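Local coordinates for PrgX (Enterococcus faecalis, PDB 2AWI), which acts as the receptor for the peptide sex pheromone cCF10 and as a repressor in the regulation of conjugation, probably by binding DNA, at residues I202-Q211 against L239-K249. The protein carries 1 engineered substitution. Residues are numbered along the deposited sequence; the frame is centred on the assembly and turned at random.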
ATOM      1  N   ILE A 202      19.503  -3.374 -18.963  1.00 32.65           N
ATOM      2  CA  ILE A 202      18.690  -2.350 -18.322  1.00 33.01           C
ATOM      3  C   ILE A 202      19.599  -1.304 -17.684  1.00 34.48           C
ATOM      4  O   ILE A 202      19.298  -0.113 -17.695  1.00 34.54           O
ATOM      5  CB  ILE A 202      17.774  -2.961 -17.225  1.00 30.53           C
ATOM      6  CG1 ILE A 202      16.641  -3.753 -17.872  1.00 29.86           C
ATOM      7  CG2 ILE A 202      17.184  -1.867 -16.348  1.00 29.92           C
ATOM      8  CD1 ILE A 202      15.716  -2.909 -18.718  1.00 26.75           C
HETATM    9  N   MSE A 203      20.719  -1.760 -17.135  1.00 40.16           N
HETATM   10  CA  MSE A 203      21.668  -0.869 -16.479  1.00 42.03           C
HETATM   11  C   MSE A 203      22.345   0.096 -17.469  1.00 40.68           C
HETATM   12  O   MSE A 203      22.797   1.170 -17.078  1.00 41.72           O
HETATM   13  CB  MSE A 203      22.721  -1.697 -15.739  1.00 63.62           C
HETATM   14  CG  MSE A 203      23.322  -1.006 -14.528  1.00 76.35           C
HETATM   15 SE   MSE A 203      22.008  -0.664 -13.138  1.00 91.22          SE
HETATM   16  CE  MSE A 203      21.882   1.262 -13.333  1.00 83.92           C
ATOM     17  N   ASN A 204      22.415  -0.293 -18.742  1.00 42.82           N
ATOM     18  CA  ASN A 204      23.022   0.544 -19.772  1.00 42.82           C
ATOM     19  C   ASN A 204      21.928   1.201 -20.595  1.00 42.37           C
ATOM     20  O   ASN A 204      22.168   1.672 -21.705  1.00 40.35           O
ATOM     21  CB  ASN A 204      23.900  -0.287 -20.712  1.00 37.57           C
ATOM     22  CG  ASN A 204      25.041  -0.967 -20.000  1.00 40.97           C
ATOM     23  OD1 ASN A 204      25.540  -0.472 -18.990  1.00 43.49           O
ATOM     24  ND2 ASN A 204      25.478  -2.104 -20.538  1.00 42.54           N
ATOM     25  N   ARG A 205      20.724   1.216 -20.045  1.00 42.08           N
ATOM     26  CA  ARG A 205      19.564   1.800 -20.703  1.00 42.09           C
ATOM     27  C   ARG A 205      19.439   1.384 -22.168  1.00 42.76           C
ATOM     28  O   ARG A 205      18.822   2.082 -22.973  1.00 43.84           O
ATOM     29  CB  ARG A 205      19.597   3.326 -20.584  1.00 31.31           C
ATOM     30  CG  ARG A 205      18.230   3.973 -20.719  1.00 30.72           C
ATOM     31  CD  ARG A 205      18.246   5.425 -20.297  1.00 30.44           C
ATOM     32  NE  ARG A 205      16.918   5.888 -19.901  1.00 30.56           N
ATOM     33  CZ  ARG A 205      15.874   5.985 -20.719  1.00 29.32           C
ATOM     34  NH1 ARG A 205      15.995   5.655 -21.993  1.00 29.07           N
ATOM     35  NH2 ARG A 205      14.705   6.415 -20.259  1.00 29.57           N
ATOM     36  N   ASN A 206      20.021   0.239 -22.508  1.00 36.36           N
ATOM     37  CA  ASN A 206      19.950  -0.289 -23.867  1.00 35.16           C
ATOM     38  C   ASN A 206      18.583  -0.960 -24.008  1.00 35.25           C
ATOM     39  O   ASN A 206      18.449  -2.166 -23.797  1.00 35.47           O
ATOM     40  CB  ASN A 206      21.054  -1.321 -24.076  1.00 28.73           C
ATOM     41  CG  ASN A 206      21.340  -1.581 -25.534  1.00 26.14           C
ATOM     42  OD1 ASN A 206      20.426  -1.676 -26.353  1.00 31.35           O
ATOM     43  ND2 ASN A 206      22.620  -1.712 -25.869  1.00 23.85           N
ATOM     44  N   LEU A 207      17.569  -0.184 -24.373  1.00 47.38           N
ATOM     45  CA  LEU A 207      16.219  -0.719 -24.481  1.00 49.24           C
ATOM     46  C   LEU A 207      15.960  -1.802 -25.519  1.00 50.18           C
ATOM     47  O   LEU A 207      15.126  -2.687 -25.287  1.00 48.41           O
ATOM     48  CB  LEU A 207      15.208   0.415 -24.683  1.00 39.46           C
ATOM     49  CG  LEU A 207      15.062   1.444 -23.556  1.00 42.07           C
ATOM     50  CD1 LEU A 207      13.689   2.097 -23.671  1.00 39.29           C
ATOM     51  CD2 LEU A 207      15.210   0.777 -22.188  1.00 41.48           C
ATOM     52  N   LYS A 208      16.644  -1.752 -26.659  1.00 43.91           N
ATOM     53  CA  LYS A 208      16.386  -2.772 -27.665  1.00 45.74           C
ATOM     54  C   LYS A 208      17.015  -4.115 -27.294  1.00 44.62           C
ATOM     55  O   LYS A 208      16.484  -5.170 -27.647  1.00 44.76           O
ATOM     56  CB  LYS A 208      16.831  -2.304 -29.061  1.00 46.76           C
ATOM     57  CG  LYS A 208      18.271  -2.548 -29.453  1.00 48.34           C
ATOM     58  CD  LYS A 208      18.433  -2.265 -30.952  1.00 53.59           C
ATOM     59  CE  LYS A 208      19.853  -2.495 -31.444  1.00 55.69           C
ATOM     60  NZ  LYS A 208      20.300  -3.899 -31.239  1.00 63.50           N
ATOM     61  N   GLU A 209      18.131  -4.084 -26.570  1.00 43.29           N
ATOM     62  CA  GLU A 209      18.764  -5.322 -26.141  1.00 43.69           C
ATOM     63  C   GLU A 209      17.902  -5.936 -25.040  1.00 44.15           C
ATOM     64  O   GLU A 209      17.668  -7.146 -25.021  1.00 42.77           O
ATOM     65  CB  GLU A 209      20.181  -5.064 -25.611  1.00 42.31           C
ATOM     66  CG  GLU A 209      21.215  -4.864 -26.703  1.00 45.69           C
ATOM     67  CD  GLU A 209      21.378  -6.091 -27.580  1.00 48.79           C
ATOM     68  OE1 GLU A 209      22.195  -6.974 -27.236  1.00 47.53           O
ATOM     69  OE2 GLU A 209      20.675  -6.175 -28.610  1.00 49.21           O
ATOM     70  N   ALA A 210      17.414  -5.090 -24.137  1.00 42.00           N
ATOM     71  CA  ALA A 210      16.582  -5.554 -23.038  1.00 42.36           C
ATOM     72  C   ALA A 210      15.362  -6.293 -23.565  1.00 42.57           C
ATOM     73  O   ALA A 210      15.025  -7.366 -23.070  1.00 45.25           O
ATOM     74  CB  ALA A 210      16.148  -4.377 -22.162  1.00 37.02           C
ATOM     75  N   GLN A 211      14.703  -5.724 -24.568  1.00 41.62           N
ATOM     76  CA  GLN A 211      13.520  -6.359 -25.133  1.00 43.15           C
ATOM     77  C   GLN A 211      13.903  -7.705 -25.751  1.00 40.54           C
ATOM     78  O   GLN A 211      13.145  -8.672 -25.696  1.00 39.92           O
ATOM     79  CB  GLN A 211      12.878  -5.461 -26.195  1.00 58.55           C
ATOM     80  CG  GLN A 211      11.503  -5.945 -26.654  1.00 62.51           C
ATOM     81  CD  GLN A 211      10.936  -5.135 -27.814  1.00 69.51           C
ATOM     82  OE1 GLN A 211       9.791  -5.339 -28.227  1.00 77.54           O
ATOM     83  NE2 GLN A 211      11.736  -4.215 -28.349  1.00 74.73           N
ATOM     84  N   LEU A 239      12.548  -6.557 -14.108  1.00 31.63           N
ATOM     85  CA  LEU A 239      13.366  -5.854 -15.082  1.00 30.91           C
ATOM     86  C   LEU A 239      12.465  -5.403 -16.225  1.00 31.73           C
ATOM     87  O   LEU A 239      12.712  -4.383 -16.860  1.00 34.30           O
ATOM     88  CB  LEU A 239      14.485  -6.771 -15.589  1.00 23.47           C
ATOM     89  CG  LEU A 239      15.581  -7.021 -14.545  1.00 25.83           C
ATOM     90  CD1 LEU A 239      16.445  -8.222 -14.935  1.00 25.93           C
ATOM     91  CD2 LEU A 239      16.426  -5.762 -14.405  1.00 25.80           C
ATOM     92  N   LYS A 240      11.408  -6.168 -16.463  1.00 31.94           N
ATOM     93  CA  LYS A 240      10.442  -5.850 -17.502  1.00 35.34           C
ATOM     94  C   LYS A 240       9.668  -4.610 -17.059  1.00 34.28           C
ATOM     95  O   LYS A 240       9.400  -3.715 -17.861  1.00 35.02           O
ATOM     96  CB  LYS A 240       9.487  -7.027 -17.706  1.00 49.14           C
ATOM     97  CG  LYS A 240       8.402  -6.801 -18.743  1.00 56.46           C
ATOM     98  CD  LYS A 240       7.451  -7.989 -18.782  1.00 55.62           C
ATOM     99  CE  LYS A 240       6.252  -7.730 -19.676  1.00 63.86           C
ATOM    100  NZ  LYS A 240       5.292  -8.875 -19.649  1.00 64.05           N
ATOM    101  N   GLN A 241       9.311  -4.557 -15.778  1.00 39.29           N
ATOM    102  CA  GLN A 241       8.585  -3.412 -15.245  1.00 38.26           C
ATOM    103  C   GLN A 241       9.466  -2.170 -15.382  1.00 38.09           C
ATOM    104  O   GLN A 241       8.978  -1.080 -15.670  1.00 38.41           O
ATOM    105  CB  GLN A 241       8.222  -3.637 -13.771  1.00 32.36           C
ATOM    106  CG  GLN A 241       7.226  -4.769 -13.520  1.00 30.70           C
ATOM    107  CD  GLN A 241       5.924  -4.590 -14.278  1.00 35.13           C
ATOM    108  OE1 GLN A 241       5.282  -3.544 -14.200  1.00 38.75           O
ATOM    109  NE2 GLN A 241       5.524  -5.620 -15.015  1.00 36.65           N
ATOM    110  N   ILE A 242      10.768  -2.340 -15.174  1.00 41.61           N
ATOM    111  CA  ILE A 242      11.701  -1.229 -15.301  1.00 40.70           C
ATOM    112  C   ILE A 242      11.804  -0.834 -16.776  1.00 41.81           C
ATOM    113  O   ILE A 242      11.881   0.344 -17.106  1.00 42.85           O
ATOM    114  CB  ILE A 242      13.092  -1.614 -14.772  1.00 33.61           C
ATOM    115  CG1 ILE A 242      13.002  -1.927 -13.279  1.00 28.39           C
ATOM    116  CG2 ILE A 242      14.093  -0.495 -15.044  1.00 29.91           C
ATOM    117  CD1 ILE A 242      12.497  -0.768 -12.431  1.00 33.27           C
ATOM    118  N   TYR A 243      11.802  -1.832 -17.656  1.00 48.52           N
ATOM    119  CA  TYR A 243      11.870  -1.598 -19.094  1.00 50.06           C
ATOM    120  C   TYR A 243      10.693  -0.723 -19.526  1.00 51.19           C
ATOM    121  O   TYR A 243      10.867   0.225 -20.290  1.00 50.88           O
ATOM    122  CB  TYR A 243      11.811  -2.927 -19.851  1.00 44.28           C
ATOM    123  CG  TYR A 243      11.661  -2.780 -21.354  1.00 43.08           C
ATOM    124  CD1 TYR A 243      12.759  -2.488 -22.160  1.00 42.52           C
ATOM    125  CD2 TYR A 243      10.415  -2.921 -21.970  1.00 44.28           C
ATOM    126  CE1 TYR A 243      12.626  -2.338 -23.542  1.00 37.15           C
ATOM    127  CE2 TYR A 243      10.272  -2.771 -23.356  1.00 43.77           C
ATOM    128  CZ  TYR A 243      11.383  -2.479 -24.133  1.00 42.57           C
ATOM    129  OH  TYR A 243      11.261  -2.313 -25.496  1.00 47.14           O
ATOM    130  N   GLN A 244       9.501  -1.057 -19.034  1.00 47.86           N
ATOM    131  CA  GLN A 244       8.283  -0.322 -19.361  1.00 49.77           C
ATOM    132  C   GLN A 244       8.321   1.111 -18.839  1.00 49.16           C
ATOM    133  O   GLN A 244       7.771   2.017 -19.458  1.00 50.38           O
ATOM    134  CB  GLN A 244       7.061  -1.041 -18.783  1.00 62.06           C
ATOM    135  CG  GLN A 244       6.870  -2.459 -19.302  1.00 68.72           C
ATOM    136  CD  GLN A 244       5.717  -3.191 -18.626  1.00 68.80           C
ATOM    137  OE1 GLN A 244       5.445  -4.355 -18.926  1.00 73.51           O
ATOM    138  NE2 GLN A 244       5.035  -2.510 -17.709  1.00 71.85           N
ATOM    139  N   PHE A 245       8.963   1.309 -17.694  1.00 41.56           N
ATOM    140  CA  PHE A 245       9.069   2.635 -17.108  1.00 40.73           C
ATOM    141  C   PHE A 245      10.033   3.462 -17.952  1.00 41.75           C
ATOM    142  O   PHE A 245       9.758   4.620 -18.293  1.00 40.73           O
ATOM    143  CB  PHE A 245       9.595   2.541 -15.674  1.00 40.60           C
ATOM    144  CG  PHE A 245       9.701   3.870 -14.973  1.00 41.55           C
ATOM    145  CD1 PHE A 245       8.556   4.591 -14.633  1.00 42.39           C
ATOM    146  CD2 PHE A 245      10.946   4.403 -14.657  1.00 39.52           C
ATOM    147  CE1 PHE A 245       8.650   5.822 -13.985  1.00 40.58           C
ATOM    148  CE2 PHE A 245      11.055   5.632 -14.009  1.00 41.95           C
ATOM    149  CZ  PHE A 245       9.903   6.347 -13.671  1.00 39.77           C
ATOM    150  N   LEU A 246      11.167   2.859 -18.289  1.00 43.94           N
ATOM    151  CA  LEU A 246      12.178   3.533 -19.083  1.00 44.79           C
ATOM    152  C   LEU A 246      11.654   3.932 -20.459  1.00 46.22           C
ATOM    153  O   LEU A 246      12.092   4.931 -21.024  1.00 45.55           O
ATOM    154  CB  LEU A 246      13.408   2.635 -19.245  1.00 32.33           C
ATOM    155  CG  LEU A 246      14.175   2.247 -17.981  1.00 30.12           C
ATOM    156  CD1 LEU A 246      15.425   1.482 -18.383  1.00 23.51           C
ATOM    157  CD2 LEU A 246      14.543   3.495 -17.183  1.00 23.87           C
ATOM    158  N   THR A 247      10.715   3.154 -20.988  1.00 49.30           N
ATOM    159  CA  THR A 247      10.150   3.419 -22.309  1.00 51.51           C
ATOM    160  C   THR A 247       9.112   4.536 -22.308  1.00 52.41           C
ATOM    161  O   THR A 247       9.151   5.426 -23.156  1.00 54.25           O
ATOM    162  CB  THR A 247       9.499   2.155 -22.895  1.00 48.74           C
ATOM    163  OG1 THR A 247      10.495   1.134 -23.055  1.00 50.48           O
ATOM    164  CG2 THR A 247       8.860   2.461 -24.249  1.00 48.46           C
ATOM    165  N   ASP A 248       8.184   4.476 -21.358  1.00 54.34           N
ATOM    166  CA  ASP A 248       7.135   5.480 -21.243  1.00 55.44           C
ATOM    167  C   ASP A 248       6.797   5.762 -19.785  1.00 55.11           C
ATOM    168  O   ASP A 248       5.717   5.408 -19.321  1.00 54.73           O
ATOM    169  CB  ASP A 248       5.878   5.019 -21.986  1.00 77.13           C
ATOM    170  CG  ASP A 248       5.647   3.523 -21.877  1.00 81.25           C
ATOM    171  OD1 ASP A 248       6.449   2.758 -22.449  1.00 87.48           O
ATOM    172  OD2 ASP A 248       4.668   3.108 -21.222  1.00 78.68           O
ATOM    173  N   LYS A 249       7.722   6.411 -19.079  1.00 55.18           N
ATOM    174  CA  LYS A 249       7.565   6.747 -17.663  1.00 55.82           C
ATOM    175  C   LYS A 249       6.187   6.443 -17.091  1.00 55.52           C
ATOM    176  O   LYS A 249       5.393   7.337 -16.800  1.00 57.91           O
ATOM    177  CB  LYS A 249       7.929   8.215 -17.423  1.00 56.43           C
ATOM    178  CG  LYS A 249       9.377   8.537 -17.768  1.00 57.83           C
ATOM    179  CD  LYS A 249      10.323   7.511 -17.145  1.00 61.50           C
ATOM    180  CE  LYS A 249      11.776   7.747 -17.537  1.00 62.92           C
ATOM    181  NZ  LYS A 249      12.338   8.975 -16.902  1.00 61.01           N
TER
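Tyr243 O is gripped by two donors of Thr247, the backbone N and the hydroxyl OG1, which reach it from opposite faces of the carbonyl plane. Thr247 OG1 lies 2.9 Å from Tyr243 O and is tilted 35° from the carbonyl plane. OG1 also lies over the centre of the Tyr243 ring and touches Leu207 CD1 across the contact. The contact belongs to the all-helical, TPR-like C-terminal region. Here the end of helix 184-203, the turn after it and the start of helix 207-220 pack on helix 230-248. Segments 207-211 and 239-248 run roughly antiparallel, with axes 10.8 Å apart. Two knobs-into-holes interlock the surfaces. Ile202 sits among Leu239, Ile242, Tyr243 and Leu246. Ile202 CG2, anti to the backbone N, meets Ile242 CG2 at 3.6 Å, while Ile202 CD1 lies against Leu239 O and Tyr243 CB. Ile283 of helix 270-286 also touches Ile202. Tyr243 is the second knob, among Ile202, Leu207, Ala210 and Gln211. Its CG is anti to the backbone N (chi1 171°), which swings the ring toward helix 207-220. The ring turns an edge to the Leu207 carbonyl, with Tyr243 CE1 3.1 Å from Leu207 O. Ala210 CB approaches Tyr243 CD1 obliquely at 3.9 Å. Leu207 CD2 packs on Leu246 CB and CD1. Arg205, at positive phi, is the C-prime residue of a Schellman motif that ends helix 184-203. Its extended side chain crosses to the C-terminal part of helix 230-248. Leu246 CB lies over one face of the guanidinium, to one side of its centre. Glu287 forms salt bridges with both Arg205 NE and Lys249 NZ, so one carboxylate holds the two cations together. Arg205 NH2 adds a weak hydrogen bond to Leu246 O, 3.1 Å long and bent to 126° at the hydrogen.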